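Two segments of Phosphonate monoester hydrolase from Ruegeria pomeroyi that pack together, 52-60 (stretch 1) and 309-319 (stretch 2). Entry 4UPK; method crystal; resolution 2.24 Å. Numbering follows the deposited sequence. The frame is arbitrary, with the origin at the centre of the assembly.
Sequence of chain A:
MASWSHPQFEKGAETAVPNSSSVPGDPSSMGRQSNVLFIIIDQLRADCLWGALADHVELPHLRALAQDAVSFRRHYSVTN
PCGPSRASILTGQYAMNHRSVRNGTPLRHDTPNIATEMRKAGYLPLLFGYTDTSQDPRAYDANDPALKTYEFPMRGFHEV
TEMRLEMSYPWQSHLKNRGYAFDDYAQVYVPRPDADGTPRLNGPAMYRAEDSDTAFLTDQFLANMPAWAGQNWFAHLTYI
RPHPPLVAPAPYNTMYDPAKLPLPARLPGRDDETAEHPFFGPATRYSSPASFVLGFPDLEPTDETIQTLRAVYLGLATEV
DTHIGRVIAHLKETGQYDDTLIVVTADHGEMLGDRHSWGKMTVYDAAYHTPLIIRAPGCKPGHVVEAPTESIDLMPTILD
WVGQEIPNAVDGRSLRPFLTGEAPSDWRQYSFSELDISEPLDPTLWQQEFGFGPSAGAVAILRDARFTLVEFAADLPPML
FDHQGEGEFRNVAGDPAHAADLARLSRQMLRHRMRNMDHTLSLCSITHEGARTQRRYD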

# COMPACT_ATOMS: atom_id res chain seq x y z
N ALA A 52 8.59 -41.63 27.45
CA ALA A 52 8.45 -41.83 28.91
C ALA A 52 7.02 -41.85 29.49
O ALA A 52 6.76 -42.58 30.45
CB ALA A 52 9.31 -40.83 29.65
N LEU A 53 6.11 -41.04 28.93
CA LEU A 53 4.73 -40.92 29.40
C LEU A 53 3.70 -41.69 28.55
O LEU A 53 2.55 -41.80 28.97
CB LEU A 53 4.34 -39.43 29.52
CG LEU A 53 4.91 -38.61 30.69
CD1 LEU A 53 4.56 -37.14 30.54
CD2 LEU A 53 4.39 -39.11 32.07
N ALA A 54 4.12 -42.21 27.37
CA ALA A 54 3.26 -42.93 26.42
C ALA A 54 2.45 -44.07 27.03
O ALA A 54 1.25 -44.18 26.74
CB ALA A 54 4.08 -43.41 25.22
N ASP A 55 3.06 -44.88 27.91
CA ASP A 55 2.39 -46.01 28.58
C ASP A 55 1.40 -45.61 29.68
O ASP A 55 0.73 -46.47 30.23
CB ASP A 55 3.42 -47.01 29.13
CG ASP A 55 4.21 -47.77 28.07
OD1 ASP A 55 3.68 -47.96 26.93
OD2 ASP A 55 5.36 -48.20 28.38
N HIS A 56 1.30 -44.31 29.98
CA HIS A 56 0.42 -43.78 31.03
C HIS A 56 -0.75 -42.98 30.48
O HIS A 56 -1.46 -42.33 31.26
CB HIS A 56 1.24 -42.98 32.05
CG HIS A 56 2.33 -43.80 32.67
ND1 HIS A 56 3.61 -43.80 32.16
CD2 HIS A 56 2.26 -44.73 33.66
CE1 HIS A 56 4.30 -44.66 32.88
NE2 HIS A 56 3.53 -45.25 33.80
N VAL A 57 -0.96 -43.02 29.15
CA VAL A 57 -2.02 -42.28 28.48
C VAL A 57 -2.50 -43.02 27.22
O VAL A 57 -1.70 -43.60 26.47
CB VAL A 57 -1.64 -40.77 28.23
CG1 VAL A 57 -0.43 -40.63 27.29
CG2 VAL A 57 -2.83 -39.95 27.73
N GLU A 58 -3.82 -43.02 26.99
CA GLU A 58 -4.44 -43.65 25.83
C GLU A 58 -4.60 -42.64 24.73
O GLU A 58 -5.35 -41.69 24.89
CB GLU A 58 -5.81 -44.28 26.18
CG GLU A 58 -5.82 -45.21 27.38
CD GLU A 58 -4.86 -46.38 27.36
OE1 GLU A 58 -4.81 -47.09 26.33
OE2 GLU A 58 -4.16 -46.59 28.38
N LEU A 59 -3.88 -42.84 23.61
CA LEU A 59 -3.97 -41.98 22.42
C LEU A 59 -4.18 -42.88 21.17
O LEU A 59 -3.37 -42.82 20.23
CB LEU A 59 -2.73 -41.07 22.29
CG LEU A 59 -2.42 -40.11 23.45
CD1 LEU A 59 -1.09 -39.38 23.22
CD2 LEU A 59 -3.55 -39.08 23.66
N PRO A 60 -5.26 -43.70 21.12
CA PRO A 60 -5.41 -44.65 20.01
C PRO A 60 -5.53 -44.09 18.61
O PRO A 60 -5.03 -44.73 17.69
CB PRO A 60 -6.66 -45.45 20.41
CG PRO A 60 -7.41 -44.55 21.30
CD PRO A 60 -6.33 -43.91 22.11
N LEU A 309 -2.63 -32.66 38.61
CA LEU A 309 -2.54 -31.79 37.44
C LEU A 309 -2.07 -32.60 36.24
O LEU A 309 -2.61 -32.45 35.15
CB LEU A 309 -1.54 -30.66 37.73
CG LEU A 309 -2.14 -29.33 38.18
CD1 LEU A 309 -2.66 -29.39 39.60
CD2 LEU A 309 -1.13 -28.22 38.02
N ARG A 310 -1.06 -33.48 36.45
CA ARG A 310 -0.48 -34.38 35.46
C ARG A 310 -1.53 -35.38 34.94
O ARG A 310 -1.63 -35.55 33.73
CB ARG A 310 0.76 -35.08 36.05
CG ARG A 310 1.98 -34.18 36.03
CD ARG A 310 3.15 -34.64 36.89
NE ARG A 310 3.78 -35.89 36.44
CZ ARG A 310 4.74 -35.98 35.51
NH1 ARG A 310 5.20 -34.89 34.92
NH2 ARG A 310 5.24 -37.17 35.18
N ALA A 311 -2.37 -35.96 35.85
CA ALA A 311 -3.47 -36.87 35.49
C ALA A 311 -4.59 -36.13 34.70
O ALA A 311 -5.14 -36.72 33.77
CB ALA A 311 -4.05 -37.52 36.74
N VAL A 312 -4.92 -34.88 35.08
CA VAL A 312 -5.93 -34.04 34.41
C VAL A 312 -5.49 -33.72 32.99
O VAL A 312 -6.28 -33.87 32.06
CB VAL A 312 -6.31 -32.78 35.26
CG1 VAL A 312 -7.18 -31.81 34.44
CG2 VAL A 312 -7.02 -33.19 36.56
N TYR A 313 -4.21 -33.31 32.82
CA TYR A 313 -3.55 -33.00 31.55
C TYR A 313 -3.62 -34.20 30.59
O TYR A 313 -4.00 -34.02 29.42
CB TYR A 313 -2.08 -32.60 31.81
CG TYR A 313 -1.23 -32.45 30.56
CD1 TYR A 313 -0.53 -33.54 30.03
CD2 TYR A 313 -1.07 -31.22 29.95
CE1 TYR A 313 0.27 -33.41 28.90
CE2 TYR A 313 -0.26 -31.07 28.81
CZ TYR A 313 0.41 -32.17 28.30
OH TYR A 313 1.21 -32.04 27.19
N LEU A 314 -3.25 -35.41 31.07
CA LEU A 314 -3.30 -36.64 30.29
C LEU A 314 -4.73 -37.01 29.89
O LEU A 314 -4.94 -37.50 28.79
CB LEU A 314 -2.60 -37.81 31.02
CG LEU A 314 -1.11 -37.68 31.32
CD1 LEU A 314 -0.64 -38.82 32.21
CD2 LEU A 314 -0.27 -37.65 30.03
N GLY A 315 -5.70 -36.73 30.76
CA GLY A 315 -7.13 -36.97 30.50
C GLY A 315 -7.69 -36.10 29.39
O GLY A 315 -8.44 -36.58 28.55
N LEU A 316 -7.24 -34.82 29.31
CA LEU A 316 -7.58 -33.84 28.26
C LEU A 316 -6.97 -34.24 26.91
O LEU A 316 -7.63 -34.04 25.88
CB LEU A 316 -7.16 -32.41 28.64
CG LEU A 316 -7.98 -31.73 29.74
CD1 LEU A 316 -7.24 -30.47 30.26
CD2 LEU A 316 -9.37 -31.39 29.26
N ALA A 317 -5.74 -34.79 26.91
CA ALA A 317 -5.05 -35.32 25.71
C ALA A 317 -5.85 -36.53 25.16
O ALA A 317 -6.09 -36.59 23.97
CB ALA A 317 -3.63 -35.72 26.05
N THR A 318 -6.32 -37.44 26.04
CA THR A 318 -7.16 -38.58 25.63
C THR A 318 -8.50 -38.06 24.99
O THR A 318 -8.90 -38.57 23.95
CB THR A 318 -7.29 -39.60 26.80
OG1 THR A 318 -6.01 -40.22 26.97
CG2 THR A 318 -8.34 -40.71 26.54
N GLU A 319 -9.14 -37.02 25.57
CA GLU A 319 -10.35 -36.45 25.00
C GLU A 319 -10.07 -35.79 23.62
O GLU A 319 -10.89 -35.93 22.72
CB GLU A 319 -11.03 -35.48 25.97
CG GLU A 319 -12.41 -35.02 25.48
CD GLU A 319 -12.94 -33.78 26.17
OE1 GLU A 319 -12.13 -33.05 26.79
OE2 GLU A 319 -14.17 -33.55 26.13

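A single hydrogen bond joins the two stretches. With hydrogens placed, Thr-318 OG1 donates to the carbonyl oxygen Glu-58 O over 2.6 Å, a short separation. The chi1 of Thr-318, -69° (m), sets the hydroxyl in reach of this loop carbonyl. The helix's own backbone pattern is undisturbed here, since Thr-318 N still donates to Leu-314 O at 3.1 Å. The partnership is therefore side chain to main chain, and the Glu-58 side chain takes no part in it: its CB starts sideways to the helix, but its end leads away.

The second kind of contact is apolar packing, accompanied by methyl contacts to nearby oxygen atoms. Val-57 and Leu-314 both direct their CA-to-CB bonds toward the opposite stretch, their CA atoms are 6.1 Å apart, and Val-57 CB lies 3.9 Å from Leu-314 CD2. Val-57, at chi1 63° (p), also brings its CG2 to 3.4 Å from Leu-314 O and 3.3 Å from Thr-318 OG1, so one methyl packs against polar atoms of two residues a helical turn apart. The other branch of Leu-314 meets the backbone at the end of the 3-10 segment, with Leu-314 CD1 3.7 Å from His-56 O. Leu-314 gives up 79 Å² to this contact, more than any other residue in it.

Farther along, Leu-59 begins sideways, but its m,t rotamer carries the tip nearer the helix: CD2 is 4.1 Å from Ala-317 CB and 3.6 Å from Ala-317 O.

The third kind of contact pairs an aliphatic group with a charged one. Leu-53 CD2 sits 3.8 Å from Arg-310 NH2, in an oblique approach to the guanidinium. This is van der Waals contact; NH1 and NH2 find their hydrogen bonds elsewhere in the structure.

Together these contacts bury 374 Å², summed over both sides.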